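PDB 2QMA: diaminobutyrate-pyruvate transaminase and L-2,4-diaminobutyrate decarboxylase from Vibrio parahaemolyticus, which probably acts as a pyridoxal phosphate-dependent transaminase and carbon-carbon lyase, the decarboxylase-like C-terminal domain alone being present in this crystal structure. Local coordinates for residues A[58-61]-A[62-65]; A[87-90]-A[91-95]; A[141-144]-A[145-149]; A[299-302]-A[303-306]; A[379-382]-A[383-387]. All blocks are in the same frame, centred on the assembly; numbering follows the deposited sequence.

Contact 1. Residues A[58-61]-A[62-65]; sequences GMDP and KALE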
loop_
_atom_site.group_PDB
_atom_site.type_symbol
_atom_site.label_atom_id
_atom_site.label_comp_id
_atom_site.label_asym_id
_atom_site.label_seq_id
_atom_site.Cartn_x
_atom_site.Cartn_y
_atom_site.Cartn_z
ATOM N N GLY A 58 20.608 16.078 -12.396
ATOM C CA GLY A 58 22.056 16.035 -12.206
ATOM C C GLY A 58 22.578 16.775 -10.967
ATOM O O GLY A 58 23.798 16.782 -10.708
HETATM N N MSE A 59 21.668 17.379 -10.194
HETATM C CA MSE A 59 22.022 18.019 -8.922
HETATM C C MSE A 59 22.827 17.066 -8.047
HETATM O O MSE A 59 22.546 15.878 -8.014
HETATM C CB MSE A 59 20.762 18.473 -8.175
HETATM C CG MSE A 59 21.060 19.069 -6.820
HETATM SE SE MSE A 59 19.525 19.968 -6.086
HETATM C CE MSE A 59 19.626 21.600 -7.123
ATOM N N ASP A 60 23.842 17.592 -7.374
ATOM C CA ASP A 60 24.622 16.815 -6.420
ATOM C C ASP A 60 23.669 16.227 -5.364
ATOM O O ASP A 60 22.869 16.969 -4.791
ATOM C CB ASP A 60 25.668 17.729 -5.761
ATOM C CG ASP A 60 26.514 17.012 -4.718
ATOM O OD1 ASP A 60 27.152 15.981 -5.046
ATOM O OD2 ASP A 60 26.549 17.484 -3.570
ATOM N N PRO A 61 23.699 14.891 -5.166
ATOM C CA PRO A 61 22.760 14.333 -4.200
ATOM C C PRO A 61 22.973 14.900 -2.786
ATOM O O PRO A 61 21.996 15.150 -2.074
ATOM C CB PRO A 61 23.047 12.838 -4.279
ATOM C CG PRO A 61 23.532 12.628 -5.703
ATOM C CD PRO A 61 24.478 13.806 -5.806
ATOM N N LYS A 62 24.224 15.162 -2.401
ATOM C CA LYS A 62 24.460 15.756 -1.075
ATOM C C LYS A 62 23.786 17.130 -0.899
ATOM O O LYS A 62 23.186 17.386 0.144
ATOM C CB LYS A 62 25.945 15.803 -0.703
ATOM C CG LYS A 62 26.164 15.816 0.830
ATOM C CD LYS A 62 27.307 16.727 1.256
ATOM C CE LYS A 62 27.276 17.009 2.755
ATOM N NZ LYS A 62 27.526 18.441 3.027
ATOM N N ALA A 63 23.869 17.973 -1.933
ATOM C CA ALA A 63 23.191 19.269 -2.004
ATOM C C ALA A 63 21.671 19.117 -1.912
ATOM O O ALA A 63 21.025 19.844 -1.189
ATOM C CB ALA A 63 23.553 19.974 -3.291
ATOM N N LEU A 64 21.109 18.171 -2.658
ATOM C CA LEU A 64 19.664 17.975 -2.627
ATOM C C LEU A 64 19.202 17.493 -1.236
ATOM O O LEU A 64 18.193 17.972 -0.716
ATOM C CB LEU A 64 19.226 17.022 -3.764
ATOM C CG LEU A 64 17.809 16.439 -3.816
ATOM C CD1 LEU A 64 16.753 17.508 -4.049
ATOM C CD2 LEU A 64 17.715 15.346 -4.891
ATOM N N GLU A 65 19.937 16.546 -0.656
ATOM C CA GLU A 65 19.606 16.012 0.662
ATOM C C GLU A 65 19.698 17.120 1.724
ATOM O O GLU A 65 18.851 17.201 2.629
ATOM C CB GLU A 65 20.523 14.830 1.005
ATOM C CG GLU A 65 20.438 14.360 2.440
ATOM C CD GLU A 65 21.360 13.198 2.752
ATOM O OE1 GLU A 65 22.508 13.197 2.257
ATOM O OE2 GLU A 65 20.931 12.277 3.504
#
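K62 meets D60 at the N-terminal start of helix 61-69. Their side chains run side by side in the same direction, and OD2 of D60 comes within 3.4 Å of CB of K62. The charged ends do not join: the lysine chain bends twice on its way out, and NZ forms a salt bridge with D66, one turn further on. A63 supplies the N-cap bond. Its backbone N donates to OD2 of D60 over 3.2 Å, meeting the oxygen from above the carboxylate plane, 45° out of it. The aspartate reaches that far because CG stands opposite the backbone N (chi1 179°), which carries the carboxylate forward beside the helix start. CB of A63 lies 3.4 Å from O of D60. L64 is held by both backbone and side chain. Its N donates to O of D60 at 3.0 Å, and its CB lies 3.8 Å from SE of the selenomethionine M59, the two side chains crossing at about a right angle. M59 directly precedes the cap and L64 is the fourth residue of the helix, so the pair forms a hydrophobic staple, with N94 touching both side chains. E65 completes the turn with a fairly straight bond from its N to O of P61, 2.9 Å long, while P61 itself packs on Y140 of the second subunit. P61 brings no N-H of its own to the helix start, D60 accepts there through both main chain and side chain, and its negative charge would probably suit the positive end of the helix dipole.

Contact 2. Residues A[87-90]-A[91-95]; sequences VAEL and VAKNA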
loop_
_atom_site.group_PDB
_atom_site.type_symbol
_atom_site.label_atom_id
_atom_site.label_comp_id
_atom_site.label_asym_id
_atom_site.label_seq_id
_atom_site.Cartn_x
_atom_site.Cartn_y
_atom_site.Cartn_z
ATOM N N VAL A 87 7.649 22.696 -3.157
ATOM C CA VAL A 87 7.853 21.266 -3.483
ATOM C C VAL A 87 8.064 21.067 -4.966
ATOM O O VAL A 87 8.897 20.273 -5.359
ATOM C CB VAL A 87 6.745 20.330 -2.965
ATOM C CG1 VAL A 87 6.769 20.277 -1.447
ATOM C CG2 VAL A 87 5.401 20.759 -3.432
ATOM N N ALA A 88 7.347 21.816 -5.802
ATOM C CA ALA A 88 7.603 21.720 -7.239
ATOM C C ALA A 88 9.077 22.044 -7.501
ATOM O O ALA A 88 9.771 21.332 -8.219
ATOM C CB ALA A 88 6.678 22.650 -8.035
ATOM N N GLU A 89 9.553 23.099 -6.864
ATOM C CA GLU A 89 10.900 23.590 -7.081
ATOM C C GLU A 89 11.994 22.662 -6.593
ATOM O O GLU A 89 12.984 22.464 -7.282
ATOM C CB GLU A 89 11.076 24.977 -6.456
ATOM C CG GLU A 89 12.485 25.561 -6.676
ATOM C CD GLU A 89 12.771 26.006 -8.115
ATOM O OE1 GLU A 89 11.840 26.145 -8.948
ATOM O OE2 GLU A 89 13.964 26.237 -8.411
ATOM N N LEU A 90 11.829 22.115 -5.398
ATOM C CA LEU A 90 12.891 21.339 -4.768
ATOM C C LEU A 90 12.730 19.820 -4.991
ATOM O O LEU A 90 13.692 19.095 -5.281
ATOM C CB LEU A 90 12.950 21.684 -3.261
ATOM C CG LEU A 90 13.968 20.938 -2.392
ATOM C CD1 LEU A 90 15.386 21.280 -2.868
ATOM C CD2 LEU A 90 13.748 21.238 -0.883
ATOM N N VAL A 91 11.505 19.350 -4.860
ATOM C CA VAL A 91 11.257 17.918 -4.880
ATOM C C VAL A 91 11.028 17.444 -6.341
ATOM O O VAL A 91 11.775 16.577 -6.865
ATOM C CB VAL A 91 10.099 17.571 -3.918
ATOM C CG1 VAL A 91 9.784 16.031 -3.919
ATOM C CG2 VAL A 91 10.432 18.038 -2.488
ATOM N N ALA A 92 10.033 18.048 -7.001
ATOM C CA ALA A 92 9.591 17.607 -8.329
ATOM C C ALA A 92 10.679 17.830 -9.361
ATOM O O ALA A 92 10.993 16.928 -10.139
ATOM C CB ALA A 92 8.285 18.321 -8.735
ATOM N N LYS A 93 11.230 19.051 -9.396
ATOM C CA LYS A 93 12.293 19.382 -10.344
ATOM C C LYS A 93 13.485 18.398 -10.289
ATOM O O LYS A 93 14.160 18.205 -11.308
ATOM C CB LYS A 93 12.772 20.826 -10.114
ATOM C CG LYS A 93 13.733 21.340 -11.144
ATOM C CD LYS A 93 14.007 22.851 -10.945
ATOM C CE LYS A 93 14.850 23.416 -12.084
ATOM N NZ LYS A 93 15.498 24.725 -11.723
ATOM N N ASN A 94 13.749 17.828 -9.109
ATOM C CA ASN A 94 14.897 16.939 -8.898
ATOM C C ASN A 94 14.557 15.444 -8.779
ATOM O O ASN A 94 15.350 14.665 -8.245
ATOM C CB ASN A 94 15.704 17.394 -7.694
ATOM C CG ASN A 94 16.332 18.787 -7.891
ATOM O OD1 ASN A 94 17.078 19.012 -8.848
ATOM N ND2 ASN A 94 15.997 19.718 -7.008
ATOM N N ALA A 95 13.386 15.069 -9.274
ATOM C CA ALA A 95 12.887 13.685 -9.248
ATOM C C ALA A 95 13.437 12.875 -10.442
ATOM O O ALA A 95 14.132 13.405 -11.302
ATOM C CB ALA A 95 11.386 13.700 -9.268
#
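V87 O takes two backbone donors, V91 N at 2.8 Å and A92 N at 3.0 Å, where helix 80-92 widens into a pi-type turn before running out. The bond to A92 is the straighter of the two, 167° at the hydrogen, against 141° for V91. The wide spacing recurs one residue on, with K93 N donating to A88 O. Beyond it the chain leaves the helix through a type I beta turn from A92 to A95, and N94 covers the last turn with its side chain: ND2 donates to O of L90 over 2.9 Å, the acceptor lying near the plane of the amide. N94 has its CG beside its own backbone N (chi1 -64°), which turns the amide back toward the helix. The other end of that amide is held too, because OD1 bonds to OG of S57, and the buried group is thus fixed from both sides. On the outer surface E89 and K93 lie side by side. The lysine chain is extended and the glutamate bent, and OE2 and NZ form a long salt bridge of 4.0 Å. The other faces pack: A88 and A92 turn small side chains to helix 32-51, L90 rests on A67 and I68 of helix 61-69, and V87 and V91 press on M121 and V141 of the second subunit, whose S137 OG also bonds to O of V91. Within the turn itself, CB of V91 sits 3.3 Å from O of V87, the same oxygen that the two backbone N-H groups share.

Contact 3. Residues A[141-144]-A[145-149]; sequences VEQK and VVNWL. With EDO (1,2-ethanediol), chain C.
W148 and K144 meet around a bound 1,2-ethanediol, probably left from crystallisation. The diol's O2 lies at the edge of the indole, in its plane and 3.8 Å from CD1 of W148. NZ of K144 donates to both hydroxyls, 2.7 Å to O2 and 2.9 Å to O1, so both oxygens of the diol accept from one ammonium, at the edge of the tryptophan. The lysine bends at CG (chi2 55°) and is extended from there, which brings NZ to the diol. The second subunit closes the surroundings: O of its N69 accepts from the same NZ, its D74 takes the indole NE1, and its L73 packs on W148. Each one residue earlier in the chain, Q143 and N147 bring two other flat groups together, their amide planes 43° apart. NE2 of Q143 is satisfied by D160 and also touches CG1 of V146 at 3.9 Å. Under these side chains helix 136-152 keeps regular backbone bonds, such as N147 N to Q143 O at 2.8 Å and V146 N to E142 O at 2.9 Å. V145 and V146 face strand 160-164, while E142 pairs with K373 and accepts from F163 N. The helix therefore meets the large sheet with apolar branches and one buried carboxylate that has a cationic partner, and turns a lysine and an indole N-H to acceptors of the other subunit.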
loop_
_atom_site.group_PDB
_atom_site.type_symbol
_atom_site.label_atom_id
_atom_site.label_comp_id
_atom_site.label_asym_id
_atom_site.label_seq_id
_atom_site.Cartn_x
_atom_site.Cartn_y
_atom_site.Cartn_z
ATOM N N VAL A 141 -16.739 -1.469 -7.695
ATOM C CA VAL A 141 -15.728 -1.195 -8.736
ATOM C C VAL A 141 -14.592 -2.210 -8.642
ATOM O O VAL A 141 -14.267 -2.846 -9.639
ATOM C CB VAL A 141 -15.178 0.251 -8.683
ATOM C CG1 VAL A 141 -13.933 0.444 -9.577
ATOM C CG2 VAL A 141 -16.325 1.281 -9.075
ATOM N N GLU A 142 -13.997 -2.343 -7.448
ATOM C CA GLU A 142 -12.944 -3.346 -7.221
ATOM C C GLU A 142 -13.412 -4.768 -7.635
ATOM O O GLU A 142 -12.690 -5.474 -8.377
ATOM C CB GLU A 142 -12.432 -3.355 -5.769
ATOM C CG GLU A 142 -11.254 -4.329 -5.673
ATOM C CD GLU A 142 -10.440 -4.286 -4.415
ATOM O OE1 GLU A 142 -10.081 -3.185 -3.934
ATOM O OE2 GLU A 142 -10.095 -5.403 -3.959
ATOM N N GLN A 143 -14.593 -5.206 -7.165
ATOM C CA GLN A 143 -15.042 -6.551 -7.529
ATOM C C GLN A 143 -15.237 -6.730 -9.058
ATOM O O GLN A 143 -14.903 -7.763 -9.624
ATOM C CB GLN A 143 -16.309 -6.953 -6.780
ATOM C CG GLN A 143 -16.617 -8.466 -6.943
ATOM C CD GLN A 143 -15.581 -9.385 -6.255
ATOM O OE1 GLN A 143 -15.304 -9.243 -5.071
ATOM N NE2 GLN A 143 -15.018 -10.328 -7.012
ATOM N N LYS A 144 -15.787 -5.717 -9.700
ATOM C CA LYS A 144 -15.987 -5.685 -11.157
ATOM C C LYS A 144 -14.638 -5.913 -11.883
ATOM O O LYS A 144 -14.555 -6.730 -12.811
ATOM C CB LYS A 144 -16.588 -4.316 -11.552
ATOM C CG LYS A 144 -16.614 -3.966 -13.048
ATOM C CD LYS A 144 -17.307 -5.011 -13.936
ATOM C CE LYS A 144 -17.613 -4.396 -15.315
ATOM N NZ LYS A 144 -18.094 -5.409 -16.344
ATOM N N VAL A 145 -13.619 -5.137 -11.478
ATOM C CA VAL A 145 -12.285 -5.203 -12.103
ATOM C C VAL A 145 -11.686 -6.587 -11.832
ATOM O O VAL A 145 -11.079 -7.209 -12.733
ATOM C CB VAL A 145 -11.340 -4.087 -11.568
ATOM C CG1 VAL A 145 -9.878 -4.344 -11.970
ATOM C CG2 VAL A 145 -11.790 -2.696 -11.980
ATOM N N VAL A 146 -11.858 -7.072 -10.592
ATOM C CA VAL A 146 -11.365 -8.417 -10.230
ATOM C C VAL A 146 -12.020 -9.493 -11.123
ATOM O O VAL A 146 -11.340 -10.401 -11.635
ATOM C CB VAL A 146 -11.563 -8.742 -8.713
ATOM C CG1 VAL A 146 -11.399 -10.248 -8.488
ATOM C CG2 VAL A 146 -10.496 -8.014 -7.869
ATOM N N ASN A 147 -13.349 -9.416 -11.249
ATOM C CA ASN A 147 -14.100 -10.366 -12.076
ATOM C C ASN A 147 -13.620 -10.338 -13.518
ATOM O O ASN A 147 -13.442 -11.387 -14.153
ATOM C CB ASN A 147 -15.609 -10.057 -12.035
ATOM C CG ASN A 147 -16.246 -10.359 -10.684
ATOM O OD1 ASN A 147 -17.367 -9.931 -10.445
ATOM N ND2 ASN A 147 -15.554 -11.103 -9.813
ATOM N N TRP A 148 -13.393 -9.127 -14.023
ATOM C CA TRP A 148 -12.892 -8.919 -15.388
ATOM C C TRP A 148 -11.512 -9.603 -15.532
ATOM O O TRP A 148 -11.245 -10.314 -16.502
ATOM C CB TRP A 148 -12.807 -7.398 -15.673
ATOM C CG TRP A 148 -12.321 -7.008 -17.036
ATOM C CD1 TRP A 148 -13.043 -7.009 -18.188
ATOM C CD2 TRP A 148 -10.996 -6.556 -17.379
ATOM N NE1 TRP A 148 -12.250 -6.615 -19.233
ATOM C CE2 TRP A 148 -10.986 -6.342 -18.780
ATOM C CE3 TRP A 148 -9.797 -6.382 -16.646
ATOM C CZ2 TRP A 148 -9.848 -5.882 -19.465
ATOM C CZ3 TRP A 148 -8.651 -5.959 -17.316
ATOM C CH2 TRP A 148 -8.684 -5.699 -18.721
ATOM N N LEU A 149 -10.649 -9.388 -14.551
ATOM C CA LEU A 149 -9.290 -9.945 -14.598
ATOM C C LEU A 149 -9.354 -11.467 -14.646
ATOM O O LEU A 149 -8.652 -12.110 -15.414
ATOM C CB LEU A 149 -8.526 -9.526 -13.324
ATOM C CG LEU A 149 -8.045 -8.076 -13.308
ATOM C CD1 LEU A 149 -7.482 -7.740 -11.905
ATOM C CD2 LEU A 149 -7.007 -7.894 -14.450
HETATM C C1 EDO C . -17.999 -8.978 -15.397
HETATM O O1 EDO C . -18.730 -7.845 -14.861
HETATM C C2 EDO C . -16.542 -8.669 -15.734
HETATM O O2 EDO C . -16.440 -7.569 -16.638
#

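Contact 4. Residues A[299-302]-A[303-306]; sequences GALI and LSSH
S304 folds back on L301 just where the 3-10 turn running through 299-302 gives out. CB of S304 stands 3.6 Å from O of L301. At chi1 79°, OG is swung between the serine's own N and carbonyl carbon and so toward that oxygen. It donates there over 2.9 Å, lying in the carbonyl plane on a lone pair. OG also lies 3.9 Å from CD2 of L301, at the edge of the H306 ring. The same hydroxyl accepts from the backbone N of H306 at 2.9 Å, which makes an ST turn. S304 N is a second donor to L301 O, at 3.0 Å, and comes from well above the carbonyl plane. One residue back, L303 N bonds to O of A300 in 3-10 fashion, and CG2 of I302 packs on CG of L303 at 3.9 Å. Helix 389-411 lies alongside, with D397 touching S304 and H306. The side chain of A300 is about 7 Å from that of K325, the predicted cofactor-bearing lysine, which is unmodified here. Donating through its hydrogen and accepting on its oxygen, one serine hydroxyl ties the end of the 3-10 turn to the next bend.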
loop_
_atom_site.group_PDB
_atom_site.type_symbol
_atom_site.label_atom_id
_atom_site.label_comp_id
_atom_site.label_asym_id
_atom_site.label_seq_id
_atom_site.Cartn_x
_atom_site.Cartn_y
_atom_site.Cartn_z
ATOM N N GLY A 299 2.736 -10.685 -16.934
ATOM C CA GLY A 299 1.297 -10.934 -16.826
ATOM C C GLY A 299 0.531 -10.085 -17.825
ATOM O O GLY A 299 -0.480 -10.540 -18.343
ATOM N N ALA A 300 1.053 -8.884 -18.130
ATOM C CA ALA A 300 0.398 -7.960 -19.094
ATOM C C ALA A 300 0.227 -8.557 -20.491
ATOM O O ALA A 300 -0.687 -8.169 -21.243
ATOM C CB ALA A 300 1.149 -6.587 -19.162
ATOM N N LEU A 301 1.077 -9.515 -20.840
ATOM C CA LEU A 301 1.001 -10.118 -22.178
ATOM C C LEU A 301 -0.304 -10.893 -22.432
ATOM O O LEU A 301 -0.606 -11.280 -23.564
ATOM C CB LEU A 301 2.193 -11.026 -22.402
ATOM C CG LEU A 301 3.555 -10.357 -22.444
ATOM C CD1 LEU A 301 4.568 -11.463 -22.843
ATOM C CD2 LEU A 301 3.602 -9.134 -23.452
ATOM N N ILE A 302 -1.057 -11.156 -21.365
ATOM C CA ILE A 302 -2.393 -11.737 -21.494
ATOM C C ILE A 302 -3.275 -10.940 -22.487
ATOM O O ILE A 302 -4.160 -11.521 -23.142
ATOM C CB ILE A 302 -3.097 -11.877 -20.114
ATOM C CG1 ILE A 302 -4.108 -13.030 -20.143
ATOM C CG2 ILE A 302 -3.674 -10.509 -19.636
ATOM C CD1 ILE A 302 -3.453 -14.401 -20.102
ATOM N N LEU A 303 -2.991 -9.641 -22.628
ATOM C CA LEU A 303 -3.790 -8.764 -23.506
ATOM C C LEU A 303 -3.240 -8.624 -24.926
ATOM O O LEU A 303 -3.905 -8.008 -25.802
ATOM C CB LEU A 303 -3.918 -7.349 -22.927
ATOM C CG LEU A 303 -4.574 -7.192 -21.559
ATOM C CD1 LEU A 303 -4.592 -5.694 -21.125
ATOM C CD2 LEU A 303 -5.962 -7.859 -21.512
ATOM N N SER A 304 -2.067 -9.208 -25.155
ATOM C CA SER A 304 -1.341 -9.039 -26.404
ATOM C C SER A 304 -1.462 -10.248 -27.337
ATOM O O SER A 304 -2.093 -11.277 -27.002
ATOM C CB SER A 304 0.149 -8.860 -26.110
ATOM O OG SER A 304 0.731 -10.155 -25.850
ATOM N N SER A 305 -0.794 -10.132 -28.479
ATOM C CA SER A 305 -0.711 -11.216 -29.486
ATOM C C SER A 305 0.149 -12.372 -29.007
ATOM O O SER A 305 0.251 -13.401 -29.696
ATOM C CB SER A 305 -0.098 -10.692 -30.800
ATOM O OG SER A 305 -1.051 -9.852 -31.410
ATOM N N HIS A 306 0.766 -12.194 -27.843
ATOM C CA HIS A 306 1.738 -13.161 -27.312
ATOM C C HIS A 306 1.198 -13.865 -26.069
ATOM O O HIS A 306 1.957 -14.497 -25.316
ATOM C CB HIS A 306 3.045 -12.454 -26.994
ATOM C CG HIS A 306 3.647 -11.780 -28.179
ATOM N ND1 HIS A 306 4.535 -12.415 -29.024
ATOM C CD2 HIS A 306 3.463 -10.538 -28.684
ATOM C CE1 HIS A 306 4.894 -11.579 -29.986
ATOM N NE2 HIS A 306 4.250 -10.436 -29.809
#

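Contact 5. Residues A[379-382]-A[383-387]; sequences KVFM and TMQNV
T383 N donates to O of K379 over 2.9 Å, a regular helix bond. CB of T383 lies 3.2 Å from the same oxygen, while its OG1 is engaged with Q329. NZ of K379 has salt bridges to E119 and D376 and hydrogen bonds to O of S332 and O of T330. M384 N bonds in like manner to O of V380, and on that side of the helix CG of M384 meets CG1 of V380 at 4.0 Å, the two side chains at a slant. F381 and Q385 pair through ring and amide. NE2 of Q385 lies 3.2 Å above one face of the phenyl ring of F381, offset toward its rim, with the amide and ring planes 66° apart. The same nitrogen donates to O of F381 at 3.2 Å, coming from above the carbonyl plane. Q385 sets its CG beside its own backbone N (chi1 -71°), which lays the chain back along the preceding turn. Toward the end of helix 377-386 the backbone slackens, O of M382 drawing only weak bonds from Q385 N and N386 N. V380 and F381 face helix 136-152, M382 and T383 face helix 113-125, and in the second subunit OE1 of Q385 is hydrogen-bonded to K76 NZ and ND2 of N386 to O of A78. The amide of Q385 thus works at both ends, and the lysine at its oxygen would probably polarise the N-H given to O of F381. The ammonium of K379, with two carboxylates beside it, probably stays charged although buried.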
loop_
_atom_site.group_PDB
_atom_site.type_symbol
_atom_site.label_atom_id
_atom_site.label_comp_id
_atom_site.label_asym_id
_atom_site.label_seq_id
_atom_site.Cartn_x
_atom_site.Cartn_y
_atom_site.Cartn_z
ATOM N N LYS A 379 -8.127 3.039 -10.926
ATOM C CA LYS A 379 -7.167 3.233 -11.995
ATOM C C LYS A 379 -7.445 2.249 -13.154
ATOM O O LYS A 379 -7.569 2.693 -14.291
ATOM C CB LYS A 379 -5.735 3.029 -11.500
ATOM C CG LYS A 379 -5.327 3.951 -10.357
ATOM C CD LYS A 379 -4.057 3.383 -9.688
ATOM C CE LYS A 379 -3.820 4.032 -8.398
ATOM N NZ LYS A 379 -2.445 3.735 -7.893
ATOM N N VAL A 380 -7.536 0.947 -12.856
ATOM C CA VAL A 380 -7.737 -0.047 -13.910
ATOM C C VAL A 380 -9.150 0.134 -14.495
ATOM O O VAL A 380 -9.350 -0.002 -15.715
ATOM C CB VAL A 380 -7.546 -1.497 -13.409
ATOM C CG1 VAL A 380 -7.678 -2.490 -14.570
ATOM C CG2 VAL A 380 -6.194 -1.683 -12.687
ATOM N N PHE A 381 -10.135 0.407 -13.638
ATOM C CA PHE A 381 -11.527 0.556 -14.075
ATOM C C PHE A 381 -11.601 1.677 -15.115
ATOM O O PHE A 381 -12.200 1.495 -16.187
ATOM C CB PHE A 381 -12.433 0.804 -12.853
ATOM C CG PHE A 381 -13.900 0.989 -13.160
ATOM C CD1 PHE A 381 -14.710 -0.099 -13.449
ATOM C CD2 PHE A 381 -14.488 2.247 -13.056
ATOM C CE1 PHE A 381 -16.076 0.063 -13.655
ATOM C CE2 PHE A 381 -15.853 2.408 -13.275
ATOM C CZ PHE A 381 -16.642 1.317 -13.564
HETATM N N MSE A 382 -10.948 2.806 -14.830
HETATM C CA MSE A 382 -10.927 3.940 -15.779
HETATM C C MSE A 382 -10.063 3.670 -17.008
HETATM O O MSE A 382 -10.483 3.951 -18.142
HETATM C CB MSE A 382 -10.501 5.242 -15.085
HETATM C CG MSE A 382 -11.459 5.588 -13.948
HETATM SE SE MSE A 382 -11.277 7.347 -13.177
HETATM C CE MSE A 382 -11.188 8.384 -14.826
ATOM N N THR A 383 -8.886 3.092 -16.788
ATOM C CA THR A 383 -7.966 2.759 -17.873
ATOM C C THR A 383 -8.606 1.843 -18.943
ATOM O O THR A 383 -8.442 2.096 -20.172
ATOM C CB THR A 383 -6.668 2.136 -17.312
ATOM O OG1 THR A 383 -5.814 3.173 -16.786
ATOM C CG2 THR A 383 -5.942 1.353 -18.392
HETATM N N MSE A 384 -9.347 0.817 -18.505
HETATM C CA MSE A 384 -9.976 -0.126 -19.469
HETATM C C MSE A 384 -11.174 0.453 -20.244
HETATM O O MSE A 384 -11.536 -0.049 -21.325
HETATM C CB MSE A 384 -10.337 -1.452 -18.798
HETATM C CG MSE A 384 -9.092 -2.212 -18.274
HETATM SE SE MSE A 384 -7.612 -2.361 -19.530
HETATM C CE MSE A 384 -6.609 -0.835 -19.066
ATOM N N GLN A 385 -11.809 1.464 -19.665
ATOM C CA GLN A 385 -12.868 2.201 -20.365
ATOM C C GLN A 385 -12.345 3.155 -21.427
ATOM O O GLN A 385 -13.041 3.413 -22.433
ATOM C CB GLN A 385 -13.730 2.980 -19.387
ATOM C CG GLN A 385 -14.632 2.125 -18.518
ATOM C CD GLN A 385 -15.376 3.027 -17.562
ATOM O OE1 GLN A 385 -16.273 3.763 -17.971
ATOM N NE2 GLN A 385 -14.955 3.037 -16.299
ATOM N N ASN A 386 -11.139 3.666 -21.185
ATOM C CA ASN A 386 -10.519 4.763 -21.925
ATOM C C ASN A 386 -9.538 4.236 -23.005
ATOM O O ASN A 386 -9.847 4.229 -24.201
ATOM C CB ASN A 386 -9.835 5.708 -20.918
ATOM C CG ASN A 386 -8.980 6.794 -21.571
ATOM O OD1 ASN A 386 -7.873 7.098 -21.090
ATOM N ND2 ASN A 386 -9.489 7.397 -22.667
ATOM N N VAL A 387 -8.382 3.773 -22.561
ATOM C CA VAL A 387 -7.400 3.090 -23.420
ATOM C C VAL A 387 -7.921 1.724 -23.920
ATOM O O VAL A 387 -7.893 1.447 -25.131
ATOM C CB VAL A 387 -6.040 2.973 -22.671
ATOM C CG1 VAL A 387 -4.996 2.223 -23.490
ATOM C CG2 VAL A 387 -5.552 4.394 -22.262
#

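How the contacts relate
All five contacts are local and follow one another in series, none nesting or crossing. Contact 1 starts helix 61-69 and contact 2 ends helix 80-92. The two touch, with L64 and M59 against L90 and N94, in the N-terminal helices that lie against the second subunit. Contact 3 follows on helix 136-152, some 36 Å from contact 2 between centres. Contact 4 closes a turn between strands 290-295 and 318-322 of the large sheet, and contact 5 lies on helix 377-386. Contacts 3 and 5 touch: CH2 of W148 meets CG of M384 at 3.5 Å, and V141 and V145 pack on F381, which joins two helices that both reach the other subunit.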